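Local coordinates for protein dihydrodipicolinate synthase (Bacteroides thetaiotaomicron, PDB 4XKY) that probably works as a Schiff-base aldolase of the dihydrodipicolinate synthase family, a tetrameric TIM-barrel lyase acting on pyruvate or related keto acids, at residues V160-T170 against D185-I195; L30-V39 against A212-V220. All coordinates share one frame; numbering follows the deposited sequence.

Interaction 1 of 2, residues V160-T170 against D185-I195; sequences VIGFKDSSANT and DFSMLVGPEEI
Two neighbouring parallel strands of a TIM barrel, 160-165 and 187-190, meet as the strands of a right-handed beta-alpha-beta unit whose crossover is helix 170-180. Five backbone hydrogen bonds run from Ser-187 N to Ile-161 O, at 3.0 Å, through to Gly-191 N and Asp-165 O, at 2.9 Å. Where the strands begin, a water donates to both Ile-161 O and Asp-185 O.

Towards the helical layer, the Phe-186 ring stands with one face over Gly-162, whose CA lies 3.7 Å from the ring centroid in a CH-pi contact; on the opposite sheet face a CB at Gly-162 would run into Ser-187 O. The ring gets there because its CG is anti to the backbone N (chi1 -177°), and its CE2 then meets Phe-163 CB at 3.5 Å. Met-188 bends at chi2 and chi3, which sets SD 3.9 Å from Phe-163 CD2, an oblique Met-aromatic contact. Ile-151 and Val-176, on the flanking helices, pack on Phe-163 and Met-188. At the strand's end, Asp-165 turns the chain: OD1 accepts from Ser-167 N at 3.1 Å in an Asx turn, in one of two Ser-167 conformers. Further on, the methyls Thr-170 CG2 and Ile-195 CD1 meet tip to tip at 3.8 Å.

Lys-164, the predicted Schiff-base lysine, points to the other face of the sheet from these rings, with the side chain of Tyr-136 beside it. Bonds of Phe-163 and Asp-165 to strand 187-190, and its own to strand 133-137, hold the lysine backbone between two strands; its long side chain carries the amine towards the predicted pyruvate site.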
loop_
_atom_site.group_PDB
_atom_site.type_symbol
_atom_site.label_atom_id
_atom_site.label_comp_id
_atom_site.label_asym_id
_atom_site.label_seq_id
_atom_site.Cartn_x
_atom_site.Cartn_y
_atom_site.Cartn_z
ATOM N N VAL A 160 -3.684 22.748 -22.162
ATOM C CA VAL A 160 -3.580 21.331 -21.808
ATOM C C VAL A 160 -4.044 20.510 -23.015
ATOM O O VAL A 160 -5.191 20.618 -23.425
ATOM C CB VAL A 160 -4.446 21.019 -20.559
ATOM C CG1 VAL A 160 -4.313 19.567 -20.135
ATOM C CG2 VAL A 160 -4.034 21.890 -19.389
ATOM N N ILE A 161 -3.165 19.714 -23.620
ATOM C CA ILE A 161 -3.514 19.085 -24.916
ATOM C C ILE A 161 -3.523 17.565 -24.894
ATOM O O ILE A 161 -3.839 16.934 -25.883
ATOM C CB ILE A 161 -2.607 19.568 -26.079
ATOM C CG1 ILE A 161 -1.129 19.292 -25.795
ATOM C CG2 ILE A 161 -2.837 21.049 -26.331
ATOM C CD1 ILE A 161 -0.165 19.643 -26.931
ATOM N N GLY A 162 -3.186 16.956 -23.773
ATOM C CA GLY A 162 -3.177 15.517 -23.758
ATOM C C GLY A 162 -2.963 14.901 -22.409
ATOM O O GLY A 162 -2.839 15.599 -21.404
ATOM N N PHE A 163 -2.927 13.577 -22.429
ATOM C CA PHE A 163 -2.845 12.761 -21.247
ATOM C C PHE A 163 -2.070 11.489 -21.596
ATOM O O PHE A 163 -2.303 10.881 -22.652
ATOM C CB PHE A 163 -4.268 12.435 -20.793
ATOM C CG PHE A 163 -4.352 11.437 -19.665
ATOM C CD1 PHE A 163 -4.143 11.836 -18.356
ATOM C CD2 PHE A 163 -4.683 10.113 -19.910
ATOM C CE1 PHE A 163 -4.216 10.928 -17.312
ATOM C CE2 PHE A 163 -4.778 9.204 -18.863
ATOM C CZ PHE A 163 -4.538 9.612 -17.564
ATOM N N LYS A 164 -1.141 11.121 -20.717
ATOM C CA LYS A 164 -0.313 9.914 -20.828
ATOM C C LYS A 164 -0.593 9.107 -19.563
ATOM O O LYS A 164 -0.518 9.641 -18.454
ATOM C CB LYS A 164 1.180 10.298 -20.898
ATOM C CG LYS A 164 2.157 9.129 -21.007
ATOM C CD LYS A 164 3.589 9.409 -20.509
ATOM C CE LYS A 164 4.156 8.180 -19.763
ATOM N NZ LYS A 164 5.542 7.671 -20.055
ATOM N N ASP A 165 -0.935 7.834 -19.728
ATOM C CA ASP A 165 -1.141 6.921 -18.600
ATOM C C ASP A 165 -0.078 5.841 -18.573
ATOM O O ASP A 165 0.075 5.088 -19.530
ATOM C CB ASP A 165 -2.508 6.229 -18.668
ATOM C CG ASP A 165 -2.815 5.416 -17.401
ATOM O OD1 ASP A 165 -2.311 5.792 -16.329
ATOM O OD2 ASP A 165 -3.542 4.400 -17.471
ATOM N N SER A 166 0.640 5.775 -17.462
ATOM C CA SER A 166 1.643 4.745 -17.220
ATOM C C SER A 166 1.194 3.679 -16.195
ATOM O O SER A 166 1.956 2.778 -15.896
ATOM C CB SER A 166 2.947 5.406 -16.756
ATOM O OG SER A 166 3.633 5.959 -17.871
ATOM N N SER A 167 -0.048 3.728 -15.657
ATOM C CA SER A 167 -0.503 2.823 -14.526
ATOM C C SER A 167 -0.566 1.331 -14.864
ATOM O O SER A 167 -0.334 0.453 -13.990
ATOM C CB SER A 167 -1.898 3.210 -13.989
ATOM O OG SER A 167 -2.908 3.114 -14.998
ATOM N N ALA A 168 -0.915 1.058 -16.121
ATOM C CA ALA A 168 -1.059 -0.308 -16.634
ATOM C C ALA A 168 -2.469 -0.894 -16.366
ATOM O O ALA A 168 -2.741 -2.065 -16.655
ATOM C CB ALA A 168 0.025 -1.204 -16.048
ATOM N N ASN A 169 -3.336 -0.058 -15.790
ATOM C CA ASN A 169 -4.744 -0.330 -15.491
ATOM C C ASN A 169 -5.670 0.152 -16.599
ATOM O O ASN A 169 -5.949 1.351 -16.709
ATOM C CB ASN A 169 -5.133 0.349 -14.181
ATOM C CG ASN A 169 -6.571 0.052 -13.788
ATOM O OD1 ASN A 169 -7.430 -0.090 -14.642
ATOM N ND2 ASN A 169 -6.831 -0.065 -12.503
ATOM N N THR A 170 -6.157 -0.783 -17.408
ATOM C CA THR A 170 -6.933 -0.424 -18.589
ATOM C C THR A 170 -8.413 -0.207 -18.338
ATOM O O THR A 170 -9.088 0.362 -19.182
ATOM C CB THR A 170 -6.736 -1.433 -19.747
ATOM O OG1 THR A 170 -6.533 -2.739 -19.203
ATOM C CG2 THR A 170 -5.526 -1.037 -20.572
ATOM N N ASP A 185 -9.675 15.880 -30.270
ATOM C CA ASP A 185 -8.378 16.557 -30.423
ATOM C C ASP A 185 -7.380 16.361 -29.265
ATOM O O ASP A 185 -6.206 16.687 -29.416
ATOM C CB ASP A 185 -8.589 18.066 -30.579
ATOM C CG ASP A 185 -9.103 18.460 -31.947
ATOM O OD1 ASP A 185 -9.173 17.609 -32.864
ATOM O OD2 ASP A 185 -9.424 19.657 -32.093
ATOM N N PHE A 186 -7.868 15.883 -28.122
ATOM C CA PHE A 186 -7.090 15.723 -26.892
ATOM C C PHE A 186 -6.391 14.401 -26.950
ATOM O O PHE A 186 -7.037 13.375 -27.095
ATOM C CB PHE A 186 -8.039 15.736 -25.689
ATOM C CG PHE A 186 -7.360 15.652 -24.340
ATOM C CD1 PHE A 186 -6.872 16.795 -23.711
ATOM C CD2 PHE A 186 -7.279 14.447 -23.670
ATOM C CE1 PHE A 186 -6.284 16.723 -22.459
ATOM C CE2 PHE A 186 -6.701 14.364 -22.407
ATOM C CZ PHE A 186 -6.202 15.507 -21.801
ATOM N N SER A 187 -5.072 14.425 -26.832
ATOM C CA SER A 187 -4.273 13.271 -27.197
ATOM C C SER A 187 -4.254 12.324 -25.992
ATOM O O SER A 187 -3.967 12.738 -24.868
ATOM C CB SER A 187 -2.879 13.718 -27.649
ATOM O OG SER A 187 -2.044 12.608 -27.874
ATOM N N MET A 188 -4.643 11.074 -26.228
ATOM C CA MET A 188 -4.705 10.031 -25.196
ATOM C C MET A 188 -3.651 8.958 -25.503
ATOM O O MET A 188 -3.788 8.198 -26.478
ATOM C CB MET A 188 -6.090 9.379 -25.135
ATOM C CG MET A 188 -7.235 10.288 -24.682
ATOM S SD MET A 188 -7.149 10.601 -22.912
ATOM C CE MET A 188 -7.618 8.982 -22.312
ATOM N N LEU A 189 -2.629 8.896 -24.650
ATOM C CA LEU A 189 -1.463 8.036 -24.848
ATOM C C LEU A 189 -1.258 7.005 -23.732
ATOM O O LEU A 189 -1.544 7.267 -22.555
ATOM C CB LEU A 189 -0.213 8.902 -24.974
ATOM C CG LEU A 189 -0.286 10.052 -25.981
ATOM C CD1 LEU A 189 0.896 11.001 -25.792
ATOM C CD2 LEU A 189 -0.356 9.537 -27.415
ATOM N N VAL A 190 -0.790 5.813 -24.103
ATOM C CA VAL A 190 -0.492 4.753 -23.127
ATOM C C VAL A 190 1.002 4.456 -23.124
ATOM O O VAL A 190 1.615 4.281 -24.175
ATOM C CB VAL A 190 -1.251 3.446 -23.429
ATOM C CG1 VAL A 190 -2.692 3.540 -22.946
ATOM C CG2 VAL A 190 -1.199 3.136 -24.914
ATOM N N GLY A 191 1.573 4.389 -21.928
ATOM C CA GLY A 191 3.009 4.186 -21.748
ATOM C C GLY A 191 3.419 2.757 -22.005
ATOM O O GLY A 191 4.255 2.500 -22.869
ATOM N N PRO A 192 2.838 1.816 -21.253
ATOM C CA PRO A 192 3.345 0.460 -21.293
ATOM C C PRO A 192 3.117 -0.200 -22.623
ATOM O O PRO A 192 1.982 -0.256 -23.085
ATOM C CB PRO A 192 2.554 -0.241 -20.190
ATOM C CG PRO A 192 2.251 0.855 -19.242
ATOM C CD PRO A 192 1.915 2.008 -20.126
ATOM N N GLU A 193 4.192 -0.711 -23.225
ATOM C CA GLU A 193 4.127 -1.184 -24.603
ATOM C C GLU A 193 3.323 -2.457 -24.766
ATOM O O GLU A 193 2.809 -2.709 -25.853
ATOM C CB GLU A 193 5.531 -1.334 -25.230
ATOM C CG GLU A 193 6.453 -2.374 -24.599
ATOM C CD GLU A 193 7.931 -1.987 -24.672
ATOM O OE1 GLU A 193 8.770 -2.846 -25.005
ATOM O OE2 GLU A 193 8.259 -0.817 -24.391
ATOM N N GLU A 194 3.207 -3.252 -23.694
ATOM C CA GLU A 194 2.505 -4.527 -23.770
ATOM C C GLU A 194 0.993 -4.350 -24.079
ATOM O O GLU A 194 0.348 -5.257 -24.572
ATOM C CB GLU A 194 2.733 -5.327 -22.481
ATOM C CG GLU A 194 4.210 -5.692 -22.233
ATOM C CD GLU A 194 4.964 -4.659 -21.426
ATOM O OE1 GLU A 194 4.470 -3.503 -21.273
ATOM O OE2 GLU A 194 6.050 -5.025 -20.927
ATOM N N ILE A 195 0.449 -3.162 -23.832
ATOM C CA ILE A 195 -0.977 -2.916 -24.031
ATOM C C ILE A 195 -1.258 -1.789 -25.035
ATOM O O ILE A 195 -2.381 -1.265 -25.093
ATOM C CB ILE A 195 -1.667 -2.566 -22.703
ATOM C CG1 ILE A 195 -0.978 -1.377 -22.017
ATOM C CG2 ILE A 195 -1.709 -3.791 -21.822
ATOM C CD1 ILE A 195 -1.773 -0.768 -20.873
HETATM O O HOH W 1 -4.141 17.618 -28.442
#

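Interaction 2 of 2, residues L30-V39 against A212-V220; sequences LIEHLIAGGV and ANMFPELYV. With ACT (acetate ion), chain E.
With CG anti to the backbone N (chi1 168°), His-33 swings its imidazole from helix 24-36 across to segment 212-220. NE2 donates to Met-214 O at 2.9 Å; the oxygen lies in the ring plane, but the donor sits well above the carbonyl plane, and the bond is bent (143°). Pro-216 crosses the imidazole at about a right angle, its CG over one face, 4.1 Å from the centroid. An alanine in place of His-33 would probably leave Met-214 O without this donor and uncover that side of the proline ring.

Pro-216 CB rests on Val-39 CG1 at 3.8 Å and on Gly-37 CA, where any side chain would strike the proline ring. Deeper in, Leu-30 CD1 touches Asn-213 OD1 at 3.6 Å; OD1 also takes a weak hydrogen bond from Val-13 N, and Gly-210 O and Pro-11 O hold the amide nitrogen. An acetate, probably from crystallisation, accepts through O from Glu-217 N at 3.2 Å and through OXT from Leu-218 N, as anions often do at a helix N-terminus. Gly-38 ends helix 24-36 in a Schellman motif, and the C-terminal end of this helix packs against the first turn of another in the TIM barrel's outer layer.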
loop_
_atom_site.group_PDB
_atom_site.type_symbol
_atom_site.label_atom_id
_atom_site.label_comp_id
_atom_site.label_asym_id
_atom_site.label_seq_id
_atom_site.Cartn_x
_atom_site.Cartn_y
_atom_site.Cartn_z
ATOM N N LEU A 30 21.082 7.655 -31.304
ATOM C CA LEU A 30 19.749 7.224 -30.862
ATOM C C LEU A 30 18.668 8.001 -31.586
ATOM O O LEU A 30 17.725 7.413 -32.108
ATOM C CB LEU A 30 19.597 7.380 -29.344
ATOM C CG LEU A 30 18.249 7.059 -28.691
ATOM C CD1 LEU A 30 17.837 5.608 -28.870
ATOM C CD2 LEU A 30 18.272 7.414 -27.212
ATOM N N ILE A 31 18.805 9.322 -31.622
ATOM C CA ILE A 31 17.793 10.160 -32.247
ATOM C C ILE A 31 17.692 9.965 -33.770
ATOM O O ILE A 31 16.586 9.951 -34.305
ATOM C CB ILE A 31 17.972 11.647 -31.879
ATOM C CG1 ILE A 31 17.657 11.857 -30.393
ATOM C CG2 ILE A 31 17.063 12.536 -32.739
ATOM C CD1 ILE A 31 18.168 13.173 -29.856
ATOM N N GLU A 32 18.816 9.821 -34.466
ATOM C CA GLU A 32 18.776 9.504 -35.890
ATOM C C GLU A 32 18.069 8.162 -36.087
ATOM O O GLU A 32 17.247 8.022 -36.964
ATOM C CB GLU A 32 20.183 9.461 -36.511
ATOM C CG GLU A 32 20.930 10.803 -36.559
ATOM C CD GLU A 32 20.165 11.908 -37.274
ATOM O OE1 GLU A 32 19.354 11.585 -38.166
ATOM O OE2 GLU A 32 20.350 13.103 -36.941
ATOM N N HIS A 33 18.379 7.182 -35.246
ATOM C CA HIS A 33 17.787 5.835 -35.338
ATOM C C HIS A 33 16.258 5.899 -35.161
ATOM O O HIS A 33 15.511 5.236 -35.872
ATOM C CB HIS A 33 18.474 4.970 -34.275
ATOM C CG HIS A 33 17.842 3.644 -33.998
ATOM N ND1 HIS A 33 17.899 2.584 -34.878
ATOM C CD2 HIS A 33 17.260 3.164 -32.873
ATOM C CE1 HIS A 33 17.335 1.524 -34.331
ATOM N NE2 HIS A 33 16.940 1.848 -33.112
ATOM N N LEU A 34 15.790 6.737 -34.239
ATOM C CA LEU A 34 14.351 6.870 -34.031
ATOM C C LEU A 34 13.670 7.568 -35.197
ATOM O O LEU A 34 12.601 7.130 -35.658
ATOM C CB LEU A 34 14.048 7.586 -32.721
ATOM C CG LEU A 34 14.514 6.827 -31.478
ATOM C CD1 LEU A 34 14.336 7.693 -30.256
ATOM C CD2 LEU A 34 13.761 5.537 -31.288
ATOM N N ILE A 35 14.291 8.635 -35.696
ATOM C CA ILE A 35 13.696 9.398 -36.789
ATOM C C ILE A 35 13.553 8.524 -38.031
ATOM O O ILE A 35 12.469 8.432 -38.605
ATOM C CB ILE A 35 14.515 10.646 -37.119
ATOM C CG1 ILE A 35 14.340 11.660 -35.993
ATOM C CG2 ILE A 35 14.071 11.250 -38.452
ATOM C CD1 ILE A 35 15.235 12.873 -36.069
ATOM N N ALA A 36 14.643 7.862 -38.418
ATOM C CA ALA A 36 14.640 6.969 -39.576
ATOM C C ALA A 36 13.672 5.820 -39.360
ATOM O O ALA A 36 13.178 5.232 -40.313
ATOM C CB ALA A 36 16.039 6.421 -39.844
ATOM N N GLY A 37 13.406 5.497 -38.102
ATOM C CA GLY A 37 12.513 4.394 -37.786
ATOM C C GLY A 37 11.041 4.740 -37.862
ATOM O O GLY A 37 10.195 3.870 -37.635
ATOM N N GLY A 38 10.733 6.009 -38.140
ATOM C CA GLY A 38 9.364 6.435 -38.362
ATOM C C GLY A 38 8.587 6.882 -37.135
ATOM O O GLY A 38 7.373 7.027 -37.218
ATOM N N VAL A 39 9.241 7.123 -35.997
ATOM C CA VAL A 39 8.481 7.551 -34.817
ATOM C C VAL A 39 7.925 8.981 -35.043
ATOM O O VAL A 39 8.381 9.715 -35.923
ATOM C CB VAL A 39 9.272 7.465 -33.481
ATOM C CG1 VAL A 39 9.888 6.078 -33.282
ATOM C CG2 VAL A 39 10.330 8.552 -33.380
ATOM N N ALA A 212 10.720 1.122 -28.197
ATOM C CA ALA A 212 10.935 1.777 -29.491
ATOM C C ALA A 212 12.333 2.406 -29.565
ATOM O O ALA A 212 12.813 2.705 -30.657
ATOM C CB ALA A 212 9.846 2.800 -29.792
ATOM N N ASN A 213 12.986 2.620 -28.422
ATOM C CA ASN A 213 14.407 2.989 -28.442
ATOM C C ASN A 213 15.221 1.958 -29.270
ATOM O O ASN A 213 16.130 2.326 -29.992
ATOM C CB ASN A 213 14.992 3.094 -27.027
ATOM C CG ASN A 213 14.598 4.398 -26.282
ATOM O OD1 ASN A 213 15.258 5.414 -26.410
ATOM N ND2 ASN A 213 13.574 4.334 -25.457
ATOM N N MET A 214 14.902 0.670 -29.139
ATOM C CA MET A 214 15.690 -0.399 -29.766
ATOM C C MET A 214 15.195 -0.671 -31.187
ATOM O O MET A 214 16.004 -0.758 -32.105
ATOM C CB MET A 214 15.595 -1.730 -28.997
ATOM C CG MET A 214 16.093 -1.740 -27.551
ATOM S SD MET A 214 15.846 -3.353 -26.762
ATOM C CE MET A 214 14.090 -3.383 -26.431
ATOM N N PHE A 215 13.869 -0.799 -31.341
ATOM C CA PHE A 215 13.232 -1.295 -32.577
ATOM C C PHE A 215 12.060 -0.404 -32.950
ATOM O O PHE A 215 10.918 -0.810 -32.823
ATOM C CB PHE A 215 12.719 -2.743 -32.390
ATOM C CG PHE A 215 13.768 -3.690 -31.871
ATOM C CD1 PHE A 215 14.916 -3.933 -32.609
ATOM C CD2 PHE A 215 13.604 -4.331 -30.651
ATOM C CE1 PHE A 215 15.891 -4.785 -32.134
ATOM C CE2 PHE A 215 14.574 -5.165 -30.160
ATOM C CZ PHE A 215 15.719 -5.400 -30.908
ATOM N N PRO A 216 12.337 0.831 -33.394
ATOM C CA PRO A 216 11.235 1.763 -33.676
ATOM C C PRO A 216 10.278 1.224 -34.737
ATOM O O PRO A 216 9.065 1.384 -34.618
ATOM C CB PRO A 216 11.946 3.020 -34.191
ATOM C CG PRO A 216 13.369 2.619 -34.420
ATOM C CD PRO A 216 13.649 1.480 -33.502
ATOM N N GLU A 217 10.812 0.558 -35.752
ATOM C CA GLU A 217 9.960 0.068 -36.840
ATOM C C GLU A 217 8.946 -0.957 -36.400
ATOM O O GLU A 217 7.829 -0.964 -36.897
ATOM C CB GLU A 217 10.797 -0.513 -37.980
ATOM C CG GLU A 217 11.585 0.585 -38.662
ATOM C CD GLU A 217 12.452 0.116 -39.809
ATOM O OE1 GLU A 217 12.489 -1.106 -40.098
ATOM O OE2 GLU A 217 13.094 0.993 -40.428
ATOM N N LEU A 218 9.357 -1.862 -35.517
ATOM C CA LEU A 218 8.440 -2.848 -34.988
ATOM C C LEU A 218 7.264 -2.149 -34.299
ATOM O O LEU A 218 6.123 -2.534 -34.504
ATOM C CB LEU A 218 9.143 -3.785 -34.001
ATOM C CG LEU A 218 8.220 -4.556 -33.046
ATOM C CD1 LEU A 218 7.371 -5.567 -33.794
ATOM C CD2 LEU A 218 9.038 -5.275 -31.990
ATOM N N TYR A 219 7.526 -1.130 -33.481
ATOM C CA TYR A 219 6.430 -0.541 -32.722
ATOM C C TYR A 219 5.543 0.323 -33.610
ATOM O O TYR A 219 4.330 0.381 -33.410
ATOM C CB TYR A 219 6.953 0.242 -31.526
ATOM C CG TYR A 219 7.553 -0.678 -30.513
ATOM C CD1 TYR A 219 6.802 -1.174 -29.462
ATOM C CD2 TYR A 219 8.844 -1.109 -30.648
ATOM C CE1 TYR A 219 7.347 -2.049 -28.549
ATOM C CE2 TYR A 219 9.398 -1.992 -29.740
ATOM C CZ TYR A 219 8.638 -2.456 -28.696
ATOM O OH TYR A 219 9.188 -3.322 -27.782
ATOM N N VAL A 220 6.147 1.001 -34.581
ATOM C CA VAL A 220 5.396 1.773 -35.568
ATOM C C VAL A 220 4.505 0.858 -36.393
ATOM O O VAL A 220 3.335 1.183 -36.631
ATOM C CB VAL A 220 6.334 2.583 -36.482
ATOM C CG1 VAL A 220 5.583 3.161 -37.673
ATOM C CG2 VAL A 220 6.956 3.711 -35.676
HETATM C C ACT E . 13.611 -1.914 -36.009
HETATM O O ACT E . 13.746 -0.672 -35.882
HETATM O OXT ACT E . 12.548 -2.489 -35.699
HETATM C CH3 ACT E . 14.731 -2.771 -36.549
#

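In the fold
The centres of the two contacts lie about 19 Å apart in one TIM barrel. Interaction 1 belongs to the inner parallel sheet, whereas interaction 2 lies in the helical layer, between helices 24-36 and 216-227. Along the chain the strand pair is nested within the long loop that interaction 2 closes, joining the first part of the barrel to its last. The two touch where Glu-193 OE1 meets Tyr-219 OH, a probable, weak hydrogen bond from the end of the strand pair to helix 216-227. Lys-164 on one side and Asn-213, near Thr-48, on the other bring both contacts to the predicted pyruvate site, consistent with a catalytic pocket at the C-terminal ends of the strands.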